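Local atomic coordinates of tRNA (guanine(26)-N(2))-dimethyltransferase (Pyrococcus horikoshii, PDB entry 2DUL), a protein that probably uses S-adenosyl-L-methionine to add two methyl groups to the exocyclic amine of guanine 26 in a number of tRNAs. Residues Pro30-Asn35 with Asp224-Ala229. Sequence-based numbering, arbitrary orientation.
Sequences PRMALN and DHYFRA
N35, at the start of helix 33-46, packs between Y226 and R228, two side chains that strand 226-235 sends toward the helix. CG stands anti to the backbone N (chi1 178°), which carries the amide carbon toward the strand. ND2 lies obliquely by the tyrosine ring, 3.3 Å from Y226 CE1, with amide and ring planes 51° apart, while N35 CB touches the hydroxyl oxygen Y226 OH at 3.5 Å. M32 makes an oblique Met-aromatic contact with the same ring, its SD 4.8 Å from the Y226 centroid. One water bridges the two segments, donating to the backbone oxygen N35 O at 2.8 Å and accepting from the side-chain R228 NE at 2.9 Å. At the solvent-exposed end of the contact R31 and D224 form a salt bridge: R31 NH2 donates to the syn side of D224 OD1 at 2.6 Å, and OD1 lies close to the guanidinium plane.

Outside the pair of segments, R61 NH2 donates to N35 OD1, and D136 takes R228 NH1 in a salt bridge, which probably eases the closeness of the like-charged R228 and R61. An alanine here in place of N35, keeping CB, would probably leave R61 without this acceptor and open a gap beside the Y226 ring. The first turn of helix 33-46 thus packs against the start of strand 226-235, antiparallel to both its sheet neighbours in a class I-like methyltransferase fold, next to R36 and R61, predicted to bind S-adenosyl-L-methionine.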
loop_
_atom_site.group_PDB
_atom_site.type_symbol
_atom_site.label_atom_id
_atom_site.label_comp_id
_atom_site.label_asym_id
_atom_site.label_seq_id
_atom_site.Cartn_x
_atom_site.Cartn_y
_atom_site.Cartn_z
ATOM N N PRO A 30 11.927 11.019 7.740
ATOM C CA PRO A 30 11.331 10.625 9.020
ATOM C C PRO A 30 9.812 10.505 8.939
ATOM O O PRO A 30 9.194 9.760 9.702
ATOM C CB PRO A 30 11.790 11.731 9.973
ATOM C CG PRO A 30 11.940 12.919 9.069
ATOM C CD PRO A 30 12.607 12.323 7.854
ATOM N N ARG A 31 9.213 11.235 8.004
ATOM C CA ARG A 31 7.766 11.188 7.839
ATOM C C ARG A 31 7.335 9.786 7.400
ATOM O O ARG A 31 6.169 9.416 7.545
ATOM C CB ARG A 31 7.312 12.229 6.804
ATOM C CG ARG A 31 7.580 13.681 7.222
ATOM C CD ARG A 31 7.167 14.661 6.127
ATOM N NE ARG A 31 5.722 14.679 5.905
ATOM C CZ ARG A 31 4.851 15.318 6.680
ATOM N NH1 ARG A 31 5.273 16.000 7.737
ATOM N NH2 ARG A 31 3.555 15.283 6.398
ATOM N N MET A 32 8.282 9.008 6.878
ATOM C CA MET A 32 7.999 7.649 6.421
ATOM C C MET A 32 8.132 6.613 7.529
ATOM O O MET A 32 8.014 5.412 7.279
ATOM C CB MET A 32 8.921 7.276 5.261
ATOM C CG MET A 32 8.592 7.992 3.968
ATOM S SD MET A 32 6.994 7.490 3.283
ATOM C CE MET A 32 7.529 6.566 1.853
ATOM N N ALA A 33 8.380 7.078 8.751
ATOM C CA ALA A 33 8.507 6.184 9.893
ATOM C C ALA A 33 7.162 5.509 10.156
ATOM O O ALA A 33 7.112 4.357 10.592
ATOM C CB ALA A 33 8.956 6.961 11.126
ATOM N N LEU A 34 6.074 6.237 9.894
ATOM C CA LEU A 34 4.724 5.707 10.080
ATOM C C LEU A 34 4.513 4.536 9.121
ATOM O O LEU A 34 4.008 3.483 9.508
ATOM C CB LEU A 34 3.676 6.791 9.790
ATOM C CG LEU A 34 2.216 6.331 9.707
ATOM C CD1 LEU A 34 1.780 5.768 11.047
ATOM C CD2 LEU A 34 1.322 7.494 9.301
ATOM N N ASN A 35 4.897 4.742 7.865
ATOM C CA ASN A 35 4.779 3.719 6.831
ATOM C C ASN A 35 5.510 2.458 7.287
ATOM O O ASN A 35 4.978 1.351 7.195
ATOM C CB ASN A 35 5.382 4.244 5.519
ATOM C CG ASN A 35 5.347 3.218 4.392
ATOM O OD1 ASN A 35 5.996 2.171 4.462
ATOM N ND2 ASN A 35 4.591 3.522 3.339
ATOM N N ASP A 224 -1.238 10.724 3.219
ATOM C CA ASP A 224 -0.365 11.851 2.922
ATOM C C ASP A 224 0.352 11.754 1.577
ATOM O O ASP A 224 1.579 11.726 1.510
ATOM C CB ASP A 224 0.667 12.014 4.040
ATOM C CG ASP A 224 1.271 13.406 4.076
ATOM O OD1 ASP A 224 2.273 13.607 4.795
ATOM O OD2 ASP A 224 0.738 14.302 3.389
ATOM N N HIS A 225 -0.434 11.690 0.511
ATOM C CA HIS A 225 0.084 11.644 -0.846
ATOM C C HIS A 225 0.900 10.430 -1.273
ATOM O O HIS A 225 1.751 10.528 -2.158
ATOM C CB HIS A 225 0.864 12.928 -1.122
ATOM C CG HIS A 225 0.043 14.167 -0.945
ATOM N ND1 HIS A 225 -1.122 14.392 -1.646
ATOM C CD2 HIS A 225 0.200 15.233 -0.125
ATOM C CE1 HIS A 225 -1.649 15.541 -1.265
ATOM N NE2 HIS A 225 -0.865 16.072 -0.343
ATOM N N TYR A 226 0.661 9.289 -0.639
ATOM C CA TYR A 226 1.338 8.074 -1.052
ATOM C C TYR A 226 0.336 6.931 -0.981
ATOM O O TYR A 226 -0.543 6.913 -0.122
ATOM C CB TYR A 226 2.605 7.807 -0.216
ATOM C CG TYR A 226 2.437 7.250 1.179
ATOM C CD1 TYR A 226 2.011 5.937 1.385
ATOM C CD2 TYR A 226 2.784 8.013 2.298
ATOM C CE1 TYR A 226 1.942 5.392 2.668
ATOM C CE2 TYR A 226 2.718 7.480 3.588
ATOM C CZ TYR A 226 2.298 6.167 3.767
ATOM O OH TYR A 226 2.246 5.622 5.037
ATOM N N PHE A 227 0.450 6.008 -1.924
ATOM C CA PHE A 227 -0.454 4.870 -2.001
ATOM C C PHE A 227 0.291 3.613 -1.588
ATOM O O PHE A 227 1.426 3.387 -2.012
ATOM C CB PHE A 227 -0.991 4.748 -3.425
ATOM C CG PHE A 227 -1.649 6.005 -3.928
ATOM C CD1 PHE A 227 -0.884 7.118 -4.274
ATOM C CD2 PHE A 227 -3.033 6.086 -4.031
ATOM C CE1 PHE A 227 -1.489 8.296 -4.716
ATOM C CE2 PHE A 227 -3.651 7.258 -4.472
ATOM C CZ PHE A 227 -2.876 8.366 -4.816
ATOM N N ARG A 228 -0.363 2.797 -0.767
ATOM C CA ARG A 228 0.225 1.575 -0.232
ATOM C C ARG A 228 -0.657 0.355 -0.495
ATOM O O ARG A 228 -1.869 0.400 -0.294
ATOM C CB ARG A 228 0.398 1.722 1.283
ATOM C CG ARG A 228 1.816 1.673 1.813
ATOM C CD ARG A 228 2.513 0.360 1.503
ATOM N NE ARG A 228 3.595 0.096 2.450
ATOM C CZ ARG A 228 4.655 -0.664 2.188
ATOM N NH1 ARG A 228 4.788 -1.235 0.998
ATOM N NH2 ARG A 228 5.572 -0.866 3.124
ATOM N N ALA A 229 -0.043 -0.745 -0.916
ATOM C CA ALA A 229 -0.800 -1.962 -1.174
ATOM C C ALA A 229 -0.047 -3.204 -0.729
ATOM O O ALA A 229 1.081 -3.449 -1.166
ATOM C CB ALA A 229 -1.137 -2.069 -2.661
HETATM O O HOH W 1 3.091 0.906 5.172
#